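Local structure of molybdopterin converting factor, subunit 1 (MoaD) (Helicobacter pylori, 3RPF) at residues E4-G9 and L47-I52. The protein is the small ubiquitin-like subunit of molybdopterin synthase and probably carries, at its C-terminus, the sulfur used to build molybdopterin. Residues are numbered along the deposited sequence; the frame is centred on the assembly and turned at random.
Sequences EVRFFG and LNDHLI
Arg6 and Asp49 meet across the sheet of a ubiquitin-like (MoaD/ThiS) fold, from backbones that never pair. Strand 4-7 lies at one margin and bonds to strand 64-68, through Arg6 with Ile65 and Leu67; the other piece, 47-52, runs from the end of strand 44-47 through a tight turn into the short, weakly bonded strand 51-52 at the far margin. That turn is a two-residue beta-hairpin loop: Leu47 N donates to His50 O at 2.8 Å, His50 N returns a longer bond to Leu47 O, and Asn48 and Asp49 between them both have positive phi.

The contact is small: a single pair of side chains, reaching past strand 64-68 to the hairpin turn. The CB of Arg6 points toward the turn, with CG anti to the carbonyl carbon; chi2 is extended and the chain bends at chi3 (-56°), and with this bend NH2 reaches Asp49 OD1 in a long salt bridge, 3.4 Å, the two planar groups turned 42° from each other. Each end has a stronger partner elsewhere: Arg6 NH2 hydrogen-bonds Ser66 OG, and Asp49 OD1 hydrogen-bonds Tyr54 OH of the molybdopterin synthase catalytic subunit. The pair therefore sits at the subunit interface, where Phe8 also stacks on that same Tyr54 of the catalytic subunit. Within the chain, Phe8 also packs against the arginine: its CZ lies 3.6 Å above the guanidinium plane, displaced from the centre of the group, while Arg6 NH2 lies at the edge of the Phe8 ring, in its plane.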
loop_
_atom_site.group_PDB
_atom_site.type_symbol
_atom_site.label_atom_id
_atom_site.label_comp_id
_atom_site.label_asym_id
_atom_site.label_seq_id
_atom_site.Cartn_x
_atom_site.Cartn_y
_atom_site.Cartn_z
ATOM N N GLU D 4 -38.415 -10.791 12.159
ATOM C CA GLU D 4 -38.129 -11.161 10.778
ATOM C C GLU D 4 -36.769 -11.865 10.704
ATOM O O GLU D 4 -35.858 -11.553 11.475
ATOM C CB GLU D 4 -38.143 -9.934 9.860
ATOM C CG GLU D 4 -37.949 -10.282 8.385
ATOM C CD GLU D 4 -37.934 -9.056 7.489
ATOM O OE1 GLU D 4 -38.324 -9.166 6.302
ATOM O OE2 GLU D 4 -37.520 -7.981 7.970
ATOM N N VAL D 5 -36.654 -12.829 9.799
ATOM C CA VAL D 5 -35.414 -13.567 9.594
ATOM C C VAL D 5 -34.958 -13.336 8.159
ATOM O O VAL D 5 -35.698 -13.626 7.220
ATOM C CB VAL D 5 -35.616 -15.080 9.810
ATOM C CG1 VAL D 5 -34.299 -15.823 9.682
ATOM C CG2 VAL D 5 -36.265 -15.354 11.170
ATOM N N ARG D 6 -33.749 -12.800 7.980
ATOM C CA ARG D 6 -33.225 -12.559 6.636
ATOM C C ARG D 6 -32.008 -13.431 6.382
ATOM O O ARG D 6 -31.261 -13.751 7.305
ATOM C CB ARG D 6 -32.881 -11.083 6.443
ATOM C CG ARG D 6 -33.983 -10.110 6.888
ATOM C CD ARG D 6 -33.597 -8.662 6.599
ATOM N NE ARG D 6 -32.321 -8.299 7.222
ATOM C CZ ARG D 6 -31.657 -7.171 6.971
ATOM N NH1 ARG D 6 -32.139 -6.288 6.103
ATOM N NH2 ARG D 6 -30.506 -6.922 7.586
ATOM N N PHE D 7 -31.810 -13.817 5.126
ATOM C CA PHE D 7 -30.716 -14.714 4.765
ATOM C C PHE D 7 -29.829 -14.059 3.707
ATOM O O PHE D 7 -30.283 -13.784 2.599
ATOM C CB PHE D 7 -31.284 -16.041 4.251
ATOM C CG PHE D 7 -32.248 -16.702 5.214
ATOM C CD1 PHE D 7 -31.772 -17.422 6.300
ATOM C CD2 PHE D 7 -33.618 -16.593 5.037
ATOM C CE1 PHE D 7 -32.633 -18.025 7.188
ATOM C CE2 PHE D 7 -34.503 -17.198 5.933
ATOM C CZ PHE D 7 -34.007 -17.918 7.009
ATOM N N PHE D 8 -28.586 -13.811 4.062
ATOM C CA PHE D 8 -27.672 -13.100 3.195
ATOM C C PHE D 8 -26.791 -13.989 2.331
ATOM O O PHE D 8 -26.594 -15.157 2.616
ATOM C CB PHE D 8 -26.822 -12.138 4.018
ATOM C CG PHE D 8 -27.509 -10.850 4.328
ATOM C CD1 PHE D 8 -27.508 -9.824 3.419
ATOM C CD2 PHE D 8 -28.166 -10.674 5.523
ATOM C CE1 PHE D 8 -28.130 -8.648 3.698
ATOM C CE2 PHE D 8 -28.790 -9.493 5.810
ATOM C CZ PHE D 8 -28.772 -8.478 4.892
ATOM N N GLY D 9 -26.266 -13.405 1.270
ATOM C CA GLY D 9 -25.363 -14.106 0.390
ATOM C C GLY D 9 -25.905 -15.342 -0.282
ATOM O O GLY D 9 -26.977 -15.321 -0.851
ATOM N N LEU D 47 -28.259 -9.322 15.145
ATOM C CA LEU D 47 -29.566 -8.898 15.631
ATOM C C LEU D 47 -29.663 -7.402 15.408
ATOM O O LEU D 47 -28.934 -6.633 16.025
ATOM C CB LEU D 47 -29.734 -9.228 17.112
ATOM N N ASN D 48 -30.542 -6.994 14.499
ATOM C CA ASN D 48 -30.687 -5.581 14.157
ATOM C C ASN D 48 -29.389 -4.945 13.656
ATOM O O ASN D 48 -28.962 -3.889 14.132
ATOM C CB ASN D 48 -31.260 -4.813 15.346
ATOM C CG ASN D 48 -32.616 -5.361 15.785
ATOM O OD1 ASN D 48 -33.488 -5.617 14.955
ATOM N ND2 ASN D 48 -32.792 -5.549 17.091
ATOM N N ASP D 49 -28.774 -5.591 12.672
ATOM C CA ASP D 49 -27.555 -5.085 12.048
ATOM C C ASP D 49 -26.348 -5.084 12.984
ATOM O O ASP D 49 -25.363 -4.403 12.717
ATOM C CB ASP D 49 -27.768 -3.675 11.476
ATOM C CG ASP D 49 -28.896 -3.613 10.456
ATOM O OD1 ASP D 49 -29.204 -4.642 9.811
ATOM O OD2 ASP D 49 -29.468 -2.514 10.289
ATOM N N HIS D 50 -26.411 -5.852 14.067
ATOM C CA HIS D 50 -25.271 -5.963 14.981
ATOM C C HIS D 50 -24.941 -7.414 15.328
ATOM O O HIS D 50 -25.783 -8.150 15.851
ATOM C CB HIS D 50 -25.526 -5.168 16.263
ATOM C CG HIS D 50 -25.762 -3.708 16.028
ATOM N ND1 HIS D 50 -24.973 -2.955 15.187
ATOM C CD2 HIS D 50 -26.698 -2.866 16.525
ATOM C CE1 HIS D 50 -25.410 -1.708 15.176
ATOM N NE2 HIS D 50 -26.454 -1.628 15.981
ATOM N N LEU D 51 -23.705 -7.817 15.083
ATOM C CA LEU D 51 -23.280 -9.185 15.321
ATOM C C LEU D 51 -23.411 -9.570 16.781
ATOM O O LEU D 51 -23.002 -8.827 17.649
ATOM C CB LEU D 51 -21.812 -9.338 14.913
ATOM C CG LEU D 51 -21.334 -10.403 13.921
ATOM C CD1 LEU D 51 -22.159 -10.414 12.668
ATOM C CD2 LEU D 51 -19.888 -10.171 13.574
ATOM N N ILE D 52 -23.946 -10.753 17.050
ATOM C CA ILE D 52 -23.995 -11.279 18.420
ATOM C C ILE D 52 -23.287 -12.635 18.509
ATOM O O ILE D 52 -22.985 -13.251 17.484
ATOM C CB ILE D 52 -25.434 -11.433 18.932
ATOM C CG1 ILE D 52 -26.199 -12.443 18.078
ATOM C CG2 ILE D 52 -26.141 -10.083 18.962
ATOM C CD1 ILE D 52 -27.605 -12.007 17.750
#